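Side-chain contacts in nucleocapsid (Crimean-congo hemorrhagic fever virus, PDB 4AKL), which binds single- and double-stranded RNA, probably takes part in packaging the viral genome, and probably also cuts double-stranded DNA without sequence specificity: residues 118-123 with 291-296; 218-223 with 274-279; 233-238 with 282-287. All coordinates share one frame; numbering follows the deposited sequence. Where two conformers were deposited one is given.

Contact 1. Residues 118-123 with 291-296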
loop_
_atom_site.group_PDB
_atom_site.type_symbol
_atom_site.label_atom_id
_atom_site.label_comp_id
_atom_site.label_asym_id
_atom_site.label_seq_id
_atom_site.Cartn_x
_atom_site.Cartn_y
_atom_site.Cartn_z
ATOM N N PRO A 118 -13.472 -5.165 -2.501
ATOM C CA PRO A 118 -12.846 -6.291 -3.155
ATOM C C PRO A 118 -12.969 -7.597 -2.358
ATOM O O PRO A 118 -13.109 -7.579 -1.147
ATOM C CB PRO A 118 -11.390 -5.881 -3.236
ATOM C CG PRO A 118 -11.171 -4.943 -2.188
ATOM C CD PRO A 118 -12.470 -4.229 -1.953
ATOM N N LYS A 119 -12.922 -8.709 -3.062
ATOM C CA LYS A 119 -12.715 -10.024 -2.437
ATOM C C LYS A 119 -11.283 -10.066 -1.919
ATOM O O LYS A 119 -10.375 -9.402 -2.459
ATOM C CB LYS A 119 -12.948 -11.120 -3.452
ATOM C CG LYS A 119 -14.429 -11.196 -3.880
ATOM C CD LYS A 119 -14.636 -11.679 -5.368
ATOM C CE LYS A 119 -14.890 -10.464 -6.312
ATOM N NZ LYS A 119 -14.593 -10.701 -7.793
ATOM N N ILE A 120 -11.047 -10.856 -0.890
ATOM C CA ILE A 120 -9.736 -10.881 -0.284
ATOM C C ILE A 120 -8.676 -11.354 -1.328
ATOM O O ILE A 120 -7.572 -10.887 -1.302
ATOM C CB ILE A 120 -9.742 -11.722 1.019
ATOM C CG1 ILE A 120 -8.440 -11.577 1.804
ATOM C CG2 ILE A 120 -9.993 -13.188 0.706
ATOM C CD1 ILE A 120 -8.175 -10.225 2.341
ATOM N N GLU A 121 -9.057 -12.262 -2.242
ATOM C CA GLU A 121 -8.124 -12.836 -3.215
ATOM C C GLU A 121 -7.626 -11.723 -4.152
ATOM O O GLU A 121 -6.476 -11.703 -4.510
ATOM C CB GLU A 121 -8.770 -13.944 -4.073
ATOM C CG GLU A 121 -9.087 -15.299 -3.423
ATOM C CD GLU A 121 -10.403 -15.346 -2.579
ATOM O OE1 GLU A 121 -11.183 -14.349 -2.573
ATOM O OE2 GLU A 121 -10.611 -16.404 -1.925
ATOM N N GLN A 122 -8.527 -10.803 -4.529
ATOM C CA GLN A 122 -8.170 -9.619 -5.344
ATOM C C GLN A 122 -7.132 -8.752 -4.624
ATOM O O GLN A 122 -6.245 -8.227 -5.281
ATOM C CB GLN A 122 -9.405 -8.798 -5.712
ATOM C CG GLN A 122 -10.387 -9.555 -6.624
ATOM C CD GLN A 122 -11.669 -8.804 -6.826
ATOM O OE1 GLN A 122 -12.361 -8.534 -5.876
ATOM N NE2 GLN A 122 -11.995 -8.469 -8.077
ATOM N N LEU A 123 -7.229 -8.635 -3.294
ATOM C CA LEU A 123 -6.224 -7.890 -2.509
ATOM C C LEU A 123 -4.913 -8.625 -2.494
ATOM O O LEU A 123 -3.863 -7.998 -2.751
ATOM C CB LEU A 123 -6.630 -7.630 -1.038
ATOM C CG LEU A 123 -7.787 -6.713 -0.754
ATOM C CD1 LEU A 123 -8.111 -6.591 0.729
ATOM C CD2 LEU A 123 -7.481 -5.310 -1.379
ATOM N N TYR A 291 -8.339 -18.625 7.259
ATOM C CA TYR A 291 -7.036 -17.971 7.410
ATOM C C TYR A 291 -6.958 -16.692 6.612
ATOM O O TYR A 291 -6.626 -15.631 7.149
ATOM C CB TYR A 291 -5.914 -18.903 6.948
ATOM C CG TYR A 291 -4.545 -18.327 7.146
ATOM C CD1 TYR A 291 -3.907 -18.430 8.381
ATOM C CD2 TYR A 291 -3.882 -17.668 6.106
ATOM C CE1 TYR A 291 -2.629 -17.893 8.586
ATOM C CE2 TYR A 291 -2.603 -17.118 6.294
ATOM C CZ TYR A 291 -1.986 -17.239 7.541
ATOM O OH TYR A 291 -0.739 -16.724 7.756
ATOM N N LYS A 292 -7.264 -16.808 5.325
ATOM C CA LYS A 292 -7.227 -15.676 4.415
ATOM C C LYS A 292 -8.280 -14.641 4.784
ATOM O O LYS A 292 -7.969 -13.467 4.811
ATOM C CB LYS A 292 -7.433 -16.138 2.972
ATOM C CG LYS A 292 -6.294 -17.036 2.428
ATOM C CD LYS A 292 -6.760 -17.851 1.192
ATOM C CE LYS A 292 -5.616 -18.162 0.221
ATOM N NZ LYS A 292 -5.302 -17.009 -0.693
ATOM N N ASN A 293 -9.514 -15.068 5.069
ATOM C CA ASN A 293 -10.590 -14.106 5.388
ATOM C C ASN A 293 -10.514 -13.661 6.842
ATOM O O ASN A 293 -11.241 -14.168 7.707
ATOM C CB ASN A 293 -11.992 -14.644 5.044
ATOM C CG ASN A 293 -12.197 -14.807 3.550
ATOM O OD1 ASN A 293 -12.893 -14.004 2.916
ATOM N ND2 ASN A 293 -11.571 -15.826 2.971
ATOM N N SER A 294 -9.598 -12.729 7.089
ATOM C CA SER A 294 -9.459 -12.080 8.379
ATOM C C SER A 294 -9.260 -10.575 8.105
ATOM O O SER A 294 -8.589 -10.206 7.134
ATOM C CB SER A 294 -8.278 -12.662 9.163
ATOM O OG SER A 294 -7.034 -12.101 8.722
ATOM N N SER A 295 -9.839 -9.738 8.973
ATOM C CA SER A 295 -9.789 -8.281 8.811
ATOM C C SER A 295 -8.374 -7.729 8.902
ATOM O O SER A 295 -8.071 -6.741 8.255
ATOM C CB SER A 295 -10.670 -7.608 9.853
ATOM O OG SER A 295 -11.917 -8.269 9.916
ATOM N N ALA A 296 -7.518 -8.371 9.709
ATOM C CA ALA A 296 -6.104 -7.990 9.780
ATOM C C ALA A 296 -5.438 -8.186 8.388
ATOM O O ALA A 296 -4.740 -7.309 7.887
ATOM C CB ALA A 296 -5.384 -8.782 10.916
HETATM O O HOH W 1 -13.725 -12.154 0.362
#

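Contact 2. Residues 218-223 with 274-279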
loop_
_atom_site.group_PDB
_atom_site.type_symbol
_atom_site.label_atom_id
_atom_site.label_comp_id
_atom_site.label_asym_id
_atom_site.label_seq_id
_atom_site.Cartn_x
_atom_site.Cartn_y
_atom_site.Cartn_z
ATOM N N GLY A 218 -13.161 -36.956 17.875
ATOM C CA GLY A 218 -14.116 -37.902 17.322
ATOM C C GLY A 218 -13.981 -38.015 15.815
ATOM O O GLY A 218 -12.884 -38.104 15.275
ATOM N N ASP A 219 -15.107 -37.991 15.124
ATOM C CA ASP A 219 -15.087 -38.152 13.677
ATOM C C ASP A 219 -14.277 -37.053 12.986
ATOM O O ASP A 219 -14.292 -35.885 13.414
ATOM C CB ASP A 219 -16.498 -38.162 13.110
ATOM C CG ASP A 219 -16.524 -38.670 11.684
ATOM O OD1 ASP A 219 -16.146 -39.859 11.489
ATOM O OD2 ASP A 219 -16.904 -37.872 10.792
ATOM N N ILE A 220 -13.584 -37.439 11.909
ATOM C CA ILE A 220 -12.715 -36.535 11.163
ATOM C C ILE A 220 -13.453 -35.270 10.636
ATOM O O ILE A 220 -12.847 -34.203 10.492
ATOM C CB ILE A 220 -12.034 -37.287 9.995
ATOM C CG1 ILE A 220 -10.819 -36.532 9.485
ATOM C CG2 ILE A 220 -13.027 -37.545 8.847
ATOM C CD1 ILE A 220 -9.720 -36.360 10.503
ATOM N N ASN A 221 -14.744 -35.400 10.367
ATOM C CA ASN A 221 -15.533 -34.294 9.844
ATOM C C ASN A 221 -16.215 -33.475 10.936
ATOM O O ASN A 221 -16.824 -32.446 10.628
ATOM C CB ASN A 221 -16.575 -34.820 8.861
ATOM C CG ASN A 221 -15.943 -35.545 7.687
ATOM O OD1 ASN A 221 -15.049 -35.009 7.020
ATOM N ND2 ASN A 221 -16.401 -36.770 7.426
ATOM N N LYS A 222 -16.105 -33.908 12.199
ATOM C CA LYS A 222 -16.811 -33.224 13.315
ATOM C C LYS A 222 -16.631 -31.693 13.280
ATOM O O LYS A 222 -15.502 -31.185 13.286
ATOM C CB LYS A 222 -16.394 -33.774 14.710
ATOM C CG LYS A 222 -17.372 -33.345 15.825
ATOM C CD LYS A 222 -17.046 -33.899 17.213
ATOM C CE LYS A 222 -18.074 -33.374 18.257
ATOM N NZ LYS A 222 -17.676 -33.657 19.657
ATOM N N SER A 223 -17.742 -30.973 13.224
ATOM C CA SER A 223 -17.701 -29.517 13.315
ATOM C C SER A 223 -17.882 -29.107 14.772
ATOM O O SER A 223 -18.626 -29.750 15.527
ATOM C CB SER A 223 -18.758 -28.843 12.405
ATOM O OG SER A 223 -19.961 -29.579 12.331
ATOM N N ASP A 274 -11.928 -43.257 -0.287
ATOM C CA ASP A 274 -12.096 -42.099 -1.194
ATOM C C ASP A 274 -12.781 -40.918 -0.489
ATOM O O ASP A 274 -12.358 -39.787 -0.654
ATOM C CB ASP A 274 -12.875 -42.452 -2.462
ATOM C CG ASP A 274 -12.125 -43.390 -3.378
ATOM O OD1 ASP A 274 -10.903 -43.533 -3.222
ATOM O OD2 ASP A 274 -12.780 -44.002 -4.266
ATOM N N ASN A 275 -13.831 -41.192 0.288
ATOM C CA ASN A 275 -14.557 -40.124 1.027
ATOM C C ASN A 275 -13.661 -39.405 2.046
ATOM O O ASN A 275 -13.696 -38.175 2.156
ATOM C CB ASN A 275 -15.852 -40.649 1.696
ATOM C CG ASN A 275 -16.941 -41.078 0.651
ATOM O OD1 ASN A 275 -16.904 -40.666 -0.496
ATOM N ND2 ASN A 275 -17.890 -41.907 1.073
ATOM N N MET A 276 -12.848 -40.163 2.761
ATOM C CA MET A 276 -11.928 -39.563 3.719
ATOM C C MET A 276 -10.931 -38.646 3.011
ATOM O O MET A 276 -10.689 -37.534 3.493
ATOM C CB MET A 276 -11.192 -40.616 4.525
ATOM C CG MET A 276 -10.250 -39.992 5.545
ATOM S SD MET A 276 -9.686 -41.174 6.748
ATOM C CE MET A 276 -11.135 -41.432 7.770
ATOM N N VAL A 277 -10.361 -39.101 1.886
ATOM C CA VAL A 277 -9.416 -38.279 1.150
ATOM C C VAL A 277 -10.126 -37.010 0.660
ATOM O O VAL A 277 -9.638 -35.880 0.892
ATOM C CB VAL A 277 -8.789 -39.012 -0.083
ATOM C CG1 VAL A 277 -8.184 -37.984 -1.101
ATOM C CG2 VAL A 277 -7.756 -40.054 0.346
ATOM N N THR A 278 -11.272 -37.209 -0.011
ATOM C CA THR A 278 -12.093 -36.104 -0.480
ATOM C C THR A 278 -12.365 -35.127 0.651
ATOM O O THR A 278 -12.179 -33.926 0.476
ATOM C CB THR A 278 -13.442 -36.603 -1.084
ATOM O OG1 THR A 278 -13.169 -37.407 -2.224
ATOM C CG2 THR A 278 -14.348 -35.415 -1.524
ATOM N N ASN A 279 -12.785 -35.652 1.808
ATOM C CA ASN A 279 -13.191 -34.809 2.936
ATOM C C ASN A 279 -12.071 -34.038 3.605
ATOM O O ASN A 279 -12.273 -32.885 4.023
ATOM C CB ASN A 279 -13.947 -35.627 3.982
ATOM C CG ASN A 279 -15.361 -35.929 3.564
ATOM O OD1 ASN A 279 -15.941 -35.245 2.711
ATOM N ND2 ASN A 279 -15.936 -36.949 4.173
#

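Contact 3. Residues 233-238 with 282-287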
loop_
_atom_site.group_PDB
_atom_site.type_symbol
_atom_site.label_atom_id
_atom_site.label_comp_id
_atom_site.label_asym_id
_atom_site.label_seq_id
_atom_site.Cartn_x
_atom_site.Cartn_y
_atom_site.Cartn_z
ATOM N N THR A 233 -10.667 -25.353 11.376
ATOM C CA THR A 233 -10.343 -24.350 12.415
ATOM C C THR A 233 -9.011 -24.664 13.091
ATOM O O THR A 233 -8.242 -23.754 13.389
ATOM C CB THR A 233 -11.478 -24.170 13.488
ATOM O OG1 THR A 233 -11.783 -25.403 14.112
ATOM C CG2 THR A 233 -12.741 -23.650 12.847
ATOM N N GLY A 234 -8.741 -25.952 13.292
ATOM C CA GLY A 234 -7.485 -26.416 13.870
ATOM C C GLY A 234 -6.286 -26.006 13.042
ATOM O O GLY A 234 -5.376 -25.342 13.546
ATOM N N LEU A 235 -6.289 -26.391 11.774
ATOM C CA LEU A 235 -5.214 -25.997 10.842
ATOM C C LEU A 235 -5.088 -24.487 10.673
ATOM O O LEU A 235 -3.971 -23.961 10.618
ATOM C CB LEU A 235 -5.409 -26.642 9.461
ATOM C CG LEU A 235 -4.816 -28.039 9.361
ATOM C CD1 LEU A 235 -5.423 -28.837 8.168
ATOM C CD2 LEU A 235 -3.300 -27.931 9.261
ATOM N N ALA A 236 -6.225 -23.802 10.574
ATOM C CA ALA A 236 -6.229 -22.329 10.473
ATOM C C ALA A 236 -5.551 -21.726 11.713
ATOM O O ALA A 236 -4.679 -20.847 11.599
ATOM C CB ALA A 236 -7.658 -21.789 10.307
ATOM N N LYS A 237 -5.950 -22.214 12.888
ATOM C CA LYS A 237 -5.348 -21.787 14.169
ATOM C C LYS A 237 -3.847 -22.119 14.205
ATOM O O LYS A 237 -3.044 -21.314 14.698
ATOM C CB LYS A 237 -6.088 -22.415 15.363
ATOM C CG LYS A 237 -5.698 -21.894 16.769
ATOM C CD LYS A 237 -6.092 -20.435 17.027
ATOM C CE LYS A 237 -6.248 -20.157 18.539
ATOM N NZ LYS A 237 -5.141 -20.760 19.332
ATOM N N LEU A 238 -3.474 -23.279 13.665
ATOM C CA LEU A 238 -2.063 -23.684 13.573
ATOM C C LEU A 238 -1.279 -22.727 12.669
ATOM O O LEU A 238 -0.163 -22.323 13.019
ATOM C CB LEU A 238 -1.937 -25.129 13.057
ATOM C CG LEU A 238 -0.658 -25.948 13.335
ATOM C CD1 LEU A 238 0.601 -25.256 12.891
ATOM C CD2 LEU A 238 -0.538 -26.312 14.836
ATOM N N LYS A 282 -11.487 -30.934 1.464
ATOM C CA LYS A 282 -12.465 -29.870 1.762
ATOM C C LYS A 282 -11.992 -29.132 3.008
ATOM O O LYS A 282 -11.999 -27.918 3.058
ATOM C CB LYS A 282 -13.885 -30.402 2.031
ATOM C CG LYS A 282 -14.468 -31.361 1.018
ATOM C CD LYS A 282 -14.552 -30.770 -0.349
ATOM C CE LYS A 282 -15.235 -31.743 -1.322
ATOM N NZ LYS A 282 -15.991 -31.023 -2.378
ATOM N N HIS A 283 -11.571 -29.895 4.020
ATOM C CA HIS A 283 -11.135 -29.274 5.268
ATOM C C HIS A 283 -9.849 -28.453 5.096
ATOM O O HIS A 283 -9.745 -27.394 5.706
ATOM C CB HIS A 283 -11.003 -30.273 6.399
ATOM C CG HIS A 283 -12.244 -31.075 6.645
ATOM N ND1 HIS A 283 -13.511 -30.544 6.503
ATOM C CD2 HIS A 283 -12.412 -32.371 7.026
ATOM C CE1 HIS A 283 -14.404 -31.481 6.783
ATOM N NE2 HIS A 283 -13.762 -32.596 7.109
ATOM N N VAL A 284 -8.899 -28.907 4.263
ATOM C CA VAL A 284 -7.651 -28.118 4.014
ATOM C C VAL A 284 -7.915 -26.798 3.236
ATOM O O VAL A 284 -7.326 -25.738 3.562
ATOM C CB VAL A 284 -6.547 -28.961 3.320
ATOM C CG1 VAL A 284 -5.323 -28.079 2.931
ATOM C CG2 VAL A 284 -6.105 -30.073 4.247
ATOM N N ALA A 285 -8.788 -26.879 2.220
ATOM C CA ALA A 285 -9.223 -25.709 1.478
ATOM C C ALA A 285 -9.963 -24.772 2.435
ATOM O O ALA A 285 -9.656 -23.594 2.469
ATOM C CB ALA A 285 -10.104 -26.089 0.280
ATOM N N LYS A 286 -10.906 -25.302 3.228
ATOM C CA LYS A 286 -11.681 -24.467 4.177
ATOM C C LYS A 286 -10.761 -23.769 5.208
ATOM O O LYS A 286 -11.006 -22.593 5.591
ATOM C CB LYS A 286 -12.791 -25.294 4.845
ATOM C CG LYS A 286 -13.755 -24.548 5.767
ATOM C CD LYS A 286 -14.606 -23.481 5.046
ATOM C CE LYS A 286 -15.472 -22.736 6.063
ATOM N NZ LYS A 286 -16.279 -21.632 5.507
ATOM N N ALA A 287 -9.698 -24.472 5.638
ATOM C CA ALA A 287 -8.689 -23.883 6.572
ATOM C C ALA A 287 -8.044 -22.591 6.025
ATOM O O ALA A 287 -7.727 -21.673 6.791
ATOM C CB ALA A 287 -7.602 -24.910 6.941
#

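Contact 1. Residues 118-123 with 291-296
Ile120 spreads its two branches over Lys292 and Asn293, crossing the Asn293 side chain obliquely. Its CG2 methyl lies off-centre over one face of the Asn293 amide, toward its O/N end, 3.7 Å from OD1 and 3.8 Å from ND2. With CG1 anti to the backbone N (chi1 -170°), the other branch reaches the backbone instead, and CG1 comes 3.6 Å from Lys292 O. That carbonyl also accepts Ser294 N, at 2.9 Å, in the inverse gamma turn centred on Asn293. Both polar atoms of the amide have partners: ND2 donates to Glu289 O, back in the helix it follows, while a water 3.3 Å from OD1 donates to it and accepts from Ile120 N at 3.2 Å. The water thus ties the first turn of helix 120-136 to the amide just past the end of helix 270-292. Nearby, Glu121 OE2 and Lys292 NZ stay 5.5 Å apart, too far for a salt bridge, though the opposite charges may attract weakly. The start of helix 120-136 therefore abuts the break between helix 270-292 and helix 295-301; Arg298 of the latter covers Ile120 and Leu123 and donates to Pro118 O, while helix 110-113 packs against Pro118 and Gln122.

Contact 2. Residues 218-223 with 274-279
The amides of Asn221 and Asn279 stand almost perpendicular, their planes 88° apart. Asn221 turns its O/N edge to one face of the Asn279 amide, OD1 toward CB and ND2 toward the outer end, and OD1 comes 3.3 Å from Asn279 CB. Both side chains have CG anti to the carbonyl carbon (chi1 -60° in Asn221), which sends the loop amide out from its turn and onto the helix. Beside this polar pair the contact turns apolar and lighter: Ile220 CG2 and Met276 CE are 4.5 Å apart, and Phe213 adds to the surroundings of the methionine while Pro215 backs the isoleucine. What presents Ile220 and Asn221 together is a type I beta turn from Asp219 to Lys222, closed by Lys222 N to Asp219 O at 2.9 Å. A weak bond from Asn221 N to Asp219 OD2, 3.3 Å long, braces it further. The main polar partner of Asn221 lies one turn along the same helix, where His283 NE2 bonds to OD1. That bond should limit the rotation of the Asn221 amide and gives the loop a polar hold on helix 270-292, beside the close approach of the Asn279 amide and the apolar touch of Ile220 on Met276.

Contact 3. Residues 233-238 with 282-287
Leu235 and Ala287 meet through their beta carbons, CB to CB at 3.8 Å, with the Ala287 methyl also 4.0 Å from Ala236 N. Next to them the Ala236 methyl presses on a backbone group: its CB is 3.5 Å from Ala287 O. Farther out, Leu235 reaches CD1 to within 4.2 Å of Val284 CG2, the branch that lies beside the valine's own backbone N because CG1 is anti to it (chi1 174°). Small residues make this closeness possible. The CA atoms of Ala236 and Ala287 are 4.9 Å apart, and the axes of the two short helical segments come within 8.4 Å with a crossing angle of -42°. A second shell, largely apolar, wraps the group: from helix 245-263, Val246 touches Leu235, Phe247 touches Ala287 and Ala250 touches Val284, while Cys201 and Val205 add to the cover on Leu235. Helices 230-242 and 270-292 thus share a core with helix 245-263 inside the helical arm of the nucleocapsid. All four touching residues are buried, and across the two segments cohesion comes from aliphatic dispersion contacts and close fit of methyls to backbone, without charged groups taking part.

Following the chain from the N terminus, 118-123 comes first and waits longest for its partner, 291-296; contact 1 therefore closes a loop of 167 residues within which the other two contacts nest. Next come 218-223 and 233-238, then their partners 274-279 and 282-287 in the same order, so contacts 2 and 3 cross. All three use helix 270-292: contact 2 toward its start, contact 3 farther along, contact 1 at its end. Contact 1 joins this arm, which carries the DEVD motif just before that helix, to the globular body, while contacts 2 and 3 bind a loop and helix 230-242 along it. Tyr291 packs near Ala236 between contacts 1 and 3.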